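Local coordinates for protein bottromycin amidohydrolase (Streptomyces purpureus, PDB 6I5S) that probably hydrolyses an amide in a thiazoline-containing bottromycin precursor, as a zinc-containing amidohydrolase that gates the biosynthesis, at residues F233-F238 against A250-H255; A262-H267 against R334-E339; L343-D348 against A365-A370. All coordinates share one frame; numbering follows the deposited sequence.

Contact 1 (F233-F238 against A250-H255)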
loop_
_atom_site.group_PDB
_atom_site.type_symbol
_atom_site.label_atom_id
_atom_site.label_comp_id
_atom_site.label_asym_id
_atom_site.label_seq_id
_atom_site.Cartn_x
_atom_site.Cartn_y
_atom_site.Cartn_z
ATOM N N PHE A 233 -17.586 -3.954 8.926
ATOM C CA PHE A 233 -17.466 -4.253 10.357
ATOM C C PHE A 233 -17.770 -3.013 11.194
ATOM O O PHE A 233 -18.336 -3.108 12.294
ATOM C CB PHE A 233 -16.062 -4.772 10.668
ATOM C CG PHE A 233 -15.735 -6.083 9.982
ATOM C CD1 PHE A 233 -16.244 -7.283 10.486
ATOM C CD2 PHE A 233 -15.010 -6.098 8.818
ATOM C CE1 PHE A 233 -15.987 -8.473 9.834
ATOM C CE2 PHE A 233 -14.742 -7.278 8.160
ATOM C CZ PHE A 233 -15.225 -8.475 8.689
ATOM N N VAL A 234 -17.350 -1.853 10.710
ATOM C CA VAL A 234 -17.717 -0.563 11.281
ATOM C C VAL A 234 -18.223 0.306 10.149
ATOM O O VAL A 234 -17.905 0.057 8.985
ATOM C CB VAL A 234 -16.511 0.101 11.993
ATOM C CG1 VAL A 234 -16.008 -0.814 13.043
ATOM C CG2 VAL A 234 -15.434 0.412 11.028
ATOM N N PRO A 235 -18.982 1.337 10.459
ATOM C CA PRO A 235 -19.500 2.205 9.414
ATOM C C PRO A 235 -18.436 3.157 8.889
ATOM O O PRO A 235 -17.492 3.535 9.581
ATOM C CB PRO A 235 -20.623 2.973 10.124
ATOM C CG PRO A 235 -20.276 2.949 11.502
ATOM C CD PRO A 235 -19.469 1.731 11.797
ATOM N N ASN A 236 -18.616 3.562 7.641
ATOM C CA ASN A 236 -17.810 4.638 7.082
ATOM C C ASN A 236 -18.314 5.954 7.670
ATOM O O ASN A 236 -19.201 6.622 7.104
ATOM C CB ASN A 236 -17.881 4.648 5.547
ATOM C CG ASN A 236 -17.074 5.765 4.964
ATOM O OD1 ASN A 236 -16.457 6.574 5.694
ATOM N ND2 ASN A 236 -17.044 5.829 3.644
ATOM N N VAL A 237 -17.820 6.283 8.865
ATOM C CA VAL A 237 -18.281 7.481 9.560
ATOM C C VAL A 237 -17.862 8.758 8.853
ATOM O O VAL A 237 -18.400 9.831 9.139
ATOM C CB VAL A 237 -17.769 7.484 11.021
ATOM C CG1 VAL A 237 -18.356 6.304 11.785
ATOM C CG2 VAL A 237 -16.260 7.463 11.102
ATOM N N PHE A 238 -16.966 8.674 7.862
ATOM C CA PHE A 238 -16.556 9.894 7.172
ATOM C C PHE A 238 -17.625 10.373 6.208
ATOM O O PHE A 238 -17.547 11.517 5.760
ATOM C CB PHE A 238 -15.180 9.681 6.518
ATOM C CG PHE A 238 -14.172 9.214 7.509
ATOM C CD1 PHE A 238 -13.656 10.094 8.473
ATOM C CD2 PHE A 238 -13.818 7.886 7.587
ATOM C CE1 PHE A 238 -12.786 9.647 9.456
ATOM C CE2 PHE A 238 -12.929 7.451 8.568
ATOM C CZ PHE A 238 -12.430 8.326 9.506
ATOM N N ALA A 250 -17.722 5.312 18.052
ATOM C CA ALA A 250 -17.827 4.801 19.415
ATOM C C ALA A 250 -19.079 3.947 19.605
ATOM O O ALA A 250 -19.021 2.884 20.221
ATOM C CB ALA A 250 -17.822 5.958 20.406
ATOM N N ASP A 251 -20.221 4.401 19.078
ATOM C CA ASP A 251 -21.459 3.640 19.190
ATOM C C ASP A 251 -21.353 2.305 18.464
ATOM O O ASP A 251 -21.826 1.275 18.968
ATOM C CB ASP A 251 -22.605 4.459 18.621
ATOM C CG ASP A 251 -23.035 5.612 19.537
ATOM O OD1 ASP A 251 -22.534 5.732 20.702
ATOM O OD2 ASP A 251 -23.893 6.403 19.071
ATOM N N ALA A 252 -20.770 2.310 17.262
ATOM C CA ALA A 252 -20.601 1.076 16.511
ATOM C C ALA A 252 -19.758 0.078 17.291
ATOM O O ALA A 252 -20.079 -1.114 17.367
ATOM C CB ALA A 252 -19.952 1.384 15.161
ATOM N N LEU A 253 -18.663 0.548 17.881
ATOM C CA LEU A 253 -17.795 -0.364 18.605
ATOM C C LEU A 253 -18.457 -0.828 19.892
ATOM O O LEU A 253 -18.303 -1.987 20.281
ATOM C CB LEU A 253 -16.456 0.311 18.882
ATOM C CG LEU A 253 -15.616 0.603 17.633
ATOM C CD1 LEU A 253 -14.436 1.495 17.906
ATOM C CD2 LEU A 253 -15.138 -0.694 17.043
ATOM N N ARG A 254 -19.209 0.061 20.545
ATOM C CA ARG A 254 -19.998 -0.327 21.710
ATOM C C ARG A 254 -20.849 -1.547 21.387
ATOM O O ARG A 254 -20.948 -2.473 22.198
ATOM C CB ARG A 254 -20.855 0.869 22.171
ATOM C CG ARG A 254 -22.091 0.567 23.015
ATOM C CD ARG A 254 -21.737 0.069 24.366
ATOM N NE ARG A 254 -22.903 0.004 25.244
ATOM C CZ ARG A 254 -23.827 -0.950 25.197
ATOM N NH1 ARG A 254 -23.727 -1.921 24.302
ATOM N NH2 ARG A 254 -24.853 -0.933 26.048
ATOM N N HIS A 255 -21.450 -1.587 20.187
ATOM C CA HIS A 255 -22.307 -2.700 19.788
ATOM C C HIS A 255 -21.555 -3.775 19.011
ATOM O O HIS A 255 -22.153 -4.461 18.178
ATOM C CB HIS A 255 -23.498 -2.188 18.973
ATOM C CG HIS A 255 -24.416 -1.289 19.747
ATOM N ND1 HIS A 255 -25.228 -1.749 20.767
ATOM C CD2 HIS A 255 -24.643 0.044 19.658
ATOM C CE1 HIS A 255 -25.911 -0.736 21.276
ATOM N NE2 HIS A 255 -25.578 0.363 20.617
#
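The 2.8 Å bond from Arg254 N to Ala250 O holds the helical turn from which Ala252 and Leu253 meet Pro235 and Val234 of the loop 233-238. The contact itself is wholly apolar and small, with no hydrogen bond between the two segments. Its tight point is Pro235 CD against Ala252 CB, at 3.4 Å closer than ordinary carbon-carbon contact. Pro235 CG lies 4.0 Å from Ala252 CB, so the ring meets this methyl along its CD-CG side. Beside this pair, Val234 CG1 reaches Leu253 CD2 at 4.1 Å, and the two side chains cross obliquely. Leu253 does not aim its CB directly at the loop; chi1 of -67°, with CG anti to the carbonyl carbon, swings the branch so that CD2 arrives at Val234 CG1.

Farther along the loop the chain turns on Asn236. The bond from Val237 N back to Pro235 O is weak and belongs to an inverse gamma turn centred on Asn236. Asn236 OD1 accepts from Phe238 N at 3.1 Å, closing an Asx turn; the donor is tilted 34° from the carbonyl plane. On the Phe238 ring, Val237 CG2 lies over the centre of one face, 4.1 Å above it.

Val234 also touches Leu329 of helix 316-338 and Trp276 of helix 273-280, and Leu253 touches Ile332, so the valine-leucine pair borders two further helices. The Val234 side chain is about 12 Å from a bound zinc ion. The loop that follows strand 226-228 begins with the zinc ligand His229 and leads to helix 245-254, on which it folds back, an arrangement consistent with a beta-to-alpha connection at the metal end of an amidohydrolase-type TIM barrel.

Contact 2 (A262-H267 against R334-E339)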
loop_
_atom_site.group_PDB
_atom_site.type_symbol
_atom_site.label_atom_id
_atom_site.label_comp_id
_atom_site.label_asym_id
_atom_site.label_seq_id
_atom_site.Cartn_x
_atom_site.Cartn_y
_atom_site.Cartn_z
ATOM N N ALA A 262 -15.904 -14.656 12.246
ATOM C CA ALA A 262 -15.578 -15.905 11.556
ATOM C C ALA A 262 -16.109 -15.936 10.126
ATOM O O ALA A 262 -15.655 -16.758 9.321
ATOM C CB ALA A 262 -16.136 -17.102 12.325
ATOM N N GLU A 263 -17.074 -15.077 9.795
ATOM C CA GLU A 263 -17.473 -14.929 8.405
ATOM C C GLU A 263 -16.314 -14.431 7.546
ATOM O O GLU A 263 -16.351 -14.578 6.323
ATOM C CB GLU A 263 -18.655 -13.971 8.307
ATOM C CG GLU A 263 -20.000 -14.600 8.698
ATOM C CD GLU A 263 -21.097 -13.562 8.926
ATOM O OE1 GLU A 263 -21.021 -12.464 8.327
ATOM O OE2 GLU A 263 -22.037 -13.839 9.705
ATOM N N ALA A 264 -15.278 -13.870 8.153
ATOM C CA ALA A 264 -14.173 -13.332 7.372
ATOM C C ALA A 264 -13.054 -14.337 7.130
ATOM O O ALA A 264 -12.056 -13.982 6.496
ATOM C CB ALA A 264 -13.603 -12.086 8.054
ATOM N N ALA A 265 -13.195 -15.579 7.580
ATOM C CA ALA A 265 -12.110 -16.535 7.398
ATOM C C ALA A 265 -11.839 -16.756 5.923
ATOM O O ALA A 265 -12.757 -16.987 5.144
ATOM C CB ALA A 265 -12.447 -17.858 8.089
ATOM N N GLY A 266 -10.564 -16.650 5.538
ATOM C CA GLY A 266 -10.139 -16.768 4.170
ATOM C C GLY A 266 -10.267 -15.530 3.330
ATOM O O GLY A 266 -9.820 -15.542 2.184
ATOM N N HIS A 267 -10.835 -14.461 3.845
ATOM C CA HIS A 267 -11.026 -13.275 3.039
ATOM C C HIS A 267 -9.973 -12.215 3.356
ATOM O O HIS A 267 -9.475 -12.113 4.484
ATOM C CB HIS A 267 -12.434 -12.763 3.252
ATOM C CG HIS A 267 -13.463 -13.735 2.759
ATOM N ND1 HIS A 267 -14.357 -14.364 3.591
ATOM C CD2 HIS A 267 -13.681 -14.248 1.517
ATOM C CE1 HIS A 267 -15.108 -15.192 2.888
ATOM N NE2 HIS A 267 -14.725 -15.133 1.625
ATOM N N ARG A 334 -6.662 -7.616 14.492
ATOM C CA ARG A 334 -5.984 -8.799 15.041
ATOM C C ARG A 334 -6.957 -9.945 15.235
ATOM O O ARG A 334 -6.653 -11.105 14.920
ATOM C CB ARG A 334 -5.294 -8.501 16.374
ATOM C CG ARG A 334 -4.590 -9.774 16.958
ATOM C CD ARG A 334 -3.866 -9.525 18.247
ATOM N NE ARG A 334 -4.748 -9.018 19.292
ATOM C CZ ARG A 334 -4.406 -8.909 20.570
ATOM N NH1 ARG A 334 -3.200 -9.294 20.979
ATOM N NH2 ARG A 334 -5.277 -8.421 21.441
ATOM N N ALA A 335 -8.147 -9.641 15.741
ATOM C CA ALA A 335 -9.122 -10.689 15.997
ATOM C C ALA A 335 -9.574 -11.336 14.693
ATOM O O ALA A 335 -9.801 -12.555 14.635
ATOM C CB ALA A 335 -10.327 -10.101 16.755
ATOM N N LEU A 336 -9.693 -10.536 13.635
ATOM C CA LEU A 336 -10.007 -11.083 12.317
ATOM C C LEU A 336 -8.919 -12.053 11.841
ATOM O O LEU A 336 -9.215 -13.151 11.338
ATOM C CB LEU A 336 -10.208 -9.924 11.334
ATOM C CG LEU A 336 -11.547 -9.204 11.393
ATOM C CD1 LEU A 336 -11.526 -7.866 10.623
ATOM C CD2 LEU A 336 -12.619 -10.122 10.827
ATOM N N ALA A 337 -7.643 -11.663 12.002
ATOM C CA ALA A 337 -6.548 -12.546 11.622
ATOM C C ALA A 337 -6.605 -13.853 12.398
ATOM O O ALA A 337 -6.420 -14.937 11.834
ATOM C CB ALA A 337 -5.225 -11.848 11.845
ATOM N N GLU A 338 -6.926 -13.776 13.691
ATOM C CA GLU A 338 -7.043 -14.985 14.504
ATOM C C GLU A 338 -8.207 -15.852 14.065
ATOM O O GLU A 338 -8.165 -17.069 14.248
ATOM C CB GLU A 338 -7.178 -14.616 15.988
ATOM C CG GLU A 338 -5.848 -14.225 16.630
ATOM C CD GLU A 338 -6.005 -13.475 17.948
ATOM O OE1 GLU A 338 -7.147 -13.342 18.437
ATOM O OE2 GLU A 338 -4.977 -13.006 18.488
ATOM N N GLU A 339 -9.244 -15.271 13.463
ATOM C CA GLU A 339 -10.331 -16.088 12.895
ATOM C C GLU A 339 -10.000 -16.612 11.501
ATOM O O GLU A 339 -10.808 -17.342 10.930
ATOM C CB GLU A 339 -11.644 -15.301 12.828
ATOM C CG GLU A 339 -12.209 -14.896 14.168
ATOM C CD GLU A 339 -12.734 -16.068 14.939
ATOM O OE1 GLU A 339 -13.062 -17.101 14.309
ATOM O OE2 GLU A 339 -12.827 -15.956 16.173
#
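The methyls of Ala262, Ala264 and Ala265 lie against Leu336 and Glu339 in a partly buried contact without hydrogen bonds between the segments, where the loop before strand 268-270 meets the C-terminal end of helix 316-338. On the buried side Ala264 CB abuts Leu336 CD2 at 3.5 Å. The leucine is directed there by its CG, which stands anti to the carbonyl carbon (chi1 -79°). Phe233 and Leu261 also touch this leucine.

The loop segment opens with a 3-10 turn, Ala262 to Ala264, and passes into a type II beta turn, Ala264 to His267, closed by His267 N to Ala264 O at 3.0 Å, with Gly266 at positive phi. Backbone bonds of Gly266 with Gly340 and of His267 with Arg342 then bring the two segments side by side as they lead into strands 268-270 and 342-343, consistent with neighbouring strands of a TIM barrel.

On the exposed side Glu339 makes its closest approaches through two oxygens, both in van der Waals contact with methyls. Its backbone O is 3.3 Å from Ala265 CB, while its chain, bent at chi2 (-70°), carries OE1 to 3.7 Å from Ala262 CB.

Contact 3 (L343-D348 against A365-A370)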
loop_
_atom_site.group_PDB
_atom_site.type_symbol
_atom_site.label_atom_id
_atom_site.label_comp_id
_atom_site.label_asym_id
_atom_site.label_seq_id
_atom_site.Cartn_x
_atom_site.Cartn_y
_atom_site.Cartn_z
ATOM N N LEU A 343 -4.919 -10.601 6.362
ATOM C CA LEU A 343 -4.684 -9.168 6.450
ATOM C C LEU A 343 -3.697 -8.689 5.381
ATOM O O LEU A 343 -2.853 -9.439 4.901
ATOM C CB LEU A 343 -4.144 -8.793 7.810
ATOM C CG LEU A 343 -5.144 -8.862 8.949
ATOM C CD1 LEU A 343 -4.368 -8.565 10.281
ATOM C CD2 LEU A 343 -6.240 -7.905 8.794
ATOM N N LEU A 344 -3.840 -7.418 5.026
ATOM C CA LEU A 344 -2.979 -6.724 4.061
ATOM C C LEU A 344 -2.514 -5.426 4.698
ATOM O O LEU A 344 -3.158 -4.867 5.603
ATOM C CB LEU A 344 -3.753 -6.414 2.735
ATOM C CG LEU A 344 -4.364 -7.621 2.039
ATOM C CD1 LEU A 344 -5.345 -7.148 0.938
ATOM C CD2 LEU A 344 -3.220 -8.440 1.404
ATOM N N VAL A 345 -1.392 -4.924 4.202
ATOM C CA VAL A 345 -0.787 -3.698 4.703
ATOM C C VAL A 345 -1.003 -2.619 3.663
ATOM O O VAL A 345 -0.308 -2.605 2.632
ATOM C CB VAL A 345 0.702 -3.877 4.993
ATOM C CG1 VAL A 345 1.223 -2.638 5.565
ATOM C CG2 VAL A 345 0.976 -5.060 5.889
ATOM N N GLY A 346 -1.973 -1.734 3.895
ATOM C CA GLY A 346 -2.223 -0.635 2.991
ATOM C C GLY A 346 -2.329 0.650 3.787
ATOM O O GLY A 346 -2.599 0.630 4.988
ATOM N N THR A 347 -2.137 1.783 3.097
ATOM C CA THR A 347 -1.923 3.045 3.793
ATOM C C THR A 347 -2.906 4.157 3.479
ATOM O O THR A 347 -3.028 5.084 4.293
ATOM C CB THR A 347 -0.527 3.596 3.486
ATOM O OG1 THR A 347 -0.389 3.885 2.087
ATOM C CG2 THR A 347 0.525 2.604 3.935
ATOM N N ASP A 348 -3.559 4.132 2.317
ATOM C CA ASP A 348 -4.265 5.313 1.812
ATOM C C ASP A 348 -3.320 6.503 1.709
ATOM O O ASP A 348 -3.721 7.656 1.892
ATOM C CB ASP A 348 -5.500 5.640 2.684
ATOM C CG ASP A 348 -6.781 5.834 1.886
ATOM O OD1 ASP A 348 -6.775 5.870 0.657
ATOM O OD2 ASP A 348 -7.826 5.940 2.539
ATOM N N ALA A 365 3.606 -0.863 11.995
ATOM C CA ALA A 365 3.638 -0.540 13.430
ATOM C C ALA A 365 2.237 -0.598 14.059
ATOM O O ALA A 365 2.072 -1.107 15.164
ATOM C CB ALA A 365 4.273 0.841 13.624
ATOM N N GLU A 366 1.214 -0.080 13.373
ATOM C CA GLU A 366 -0.155 -0.208 13.874
ATOM C C GLU A 366 -0.551 -1.665 14.079
ATOM O O GLU A 366 -1.160 -2.011 15.107
ATOM C CB GLU A 366 -1.175 0.430 12.924
ATOM C CG GLU A 366 -1.130 1.958 12.795
ATOM C CD GLU A 366 -1.806 2.713 13.896
ATOM O OE1 GLU A 366 -2.614 2.111 14.633
ATOM O OE2 GLU A 366 -1.546 3.944 14.031
ATOM N N LEU A 367 -0.240 -2.525 13.106
ATOM C CA LEU A 367 -0.645 -3.922 13.189
ATOM C C LEU A 367 0.124 -4.663 14.283
ATOM O O LEU A 367 -0.452 -5.474 15.014
ATOM C CB LEU A 367 -0.430 -4.589 11.824
ATOM C CG LEU A 367 -1.396 -4.109 10.733
ATOM C CD1 LEU A 367 -0.883 -4.512 9.374
ATOM C CD2 LEU A 367 -2.772 -4.745 10.993
ATOM N N THR A 368 1.421 -4.376 14.443
ATOM C CA THR A 368 2.156 -5.053 15.509
ATOM C C THR A 368 1.795 -4.504 16.895
ATOM O O THR A 368 1.772 -5.270 17.873
ATOM C CB THR A 368 3.682 -4.953 15.271
ATOM O OG1 THR A 368 4.094 -3.586 15.101
ATOM C CG2 THR A 368 4.043 -5.739 14.013
ATOM N N ARG A 369 1.482 -3.198 17.001
ATOM C CA ARG A 369 0.979 -2.661 18.270
ATOM C C ARG A 369 -0.289 -3.376 18.706
ATOM O O ARG A 369 -0.520 -3.554 19.896
ATOM C CB ARG A 369 0.685 -1.157 18.190
ATOM C CG ARG A 369 1.894 -0.274 18.272
ATOM C CD ARG A 369 1.549 1.179 18.618
ATOM N NE ARG A 369 0.769 1.934 17.637
ATOM C CZ ARG A 369 1.228 2.541 16.556
ATOM N NH1 ARG A 369 2.498 2.527 16.226
ATOM N NH2 ARG A 369 0.378 3.205 15.827
ATOM N N ALA A 370 -1.145 -3.746 17.746
ATOM C CA ALA A 370 -2.370 -4.491 18.022
ATOM C C ALA A 370 -2.124 -5.943 18.397
ATOM O O ALA A 370 -3.065 -6.615 18.850
ATOM C CB ALA A 370 -3.295 -4.410 16.805
#
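Apolar packing joins Leu367 of helix 358-369 to Leu343 and Val345, and all three side chains are buried. Leu367 splits its branches between two partners: CD1 meets Val345 CG2 at 4.0 Å, and CD2 faces Leu343 CD1 at 4.2 Å. Its CG is anti to the carbonyl carbon (chi1 -70°), which sends the fork toward the extended segment 343-345. The valine answers with CG2, which chi1 of -177° places anti to the carbonyl carbon and against the leucine. Leu273 of helix 273-280 packs on Leu367 as well.

No hydrogen bond or salt bridge crosses between the segments; the helix has its own salt bridge, Arg369 NH2 to Glu366 OE2 at 2.7 Å, with the oxygen at the guanidinium edge and in its plane. Ala365 O sits 3.6 Å above one face of the Arg369 guanidinium, offset toward the rim. Arg277 pairs with the same Glu366 oxygen, and Phe285 makes a cation-pi contact with Arg369.

Metal binding closes the segment: Asp348 OD1 coordinates a zinc ion together with His94, His96 and the carboxylated lysine Xaa183, and its OD2 is salt-bridged to Arg279. The metal-binding aspartate shortly after strand 342-343 is consistent with the one that follows the last barrel strand in binuclear amidohydrolases.

The three contacts follow one another along the chain without nesting or crossing. Contact 1 closes a short loop, folding the segment after strand 226-228 back on helix 245-254. Contact 2 spans 66 intervening residues, mostly helical, and brings the approach to strand 268-270 against the end of helix 316-338. Contact 3 spans 16 residues, joining the metal-bearing segment 343-348 to helix 358-369. Contact 2 touches both of the others: Phe233 CZ of contact 1 packs on Leu336 CD2 at 3.8 Å, and toward contact 3 Ala337 CB meets Leu343 CD1 at 3.7 Å and Arg334 NE comes within 3.0 Å of Ala370 O. Contacts 1 and 3 do not touch, their nearest atoms being about 8 Å apart.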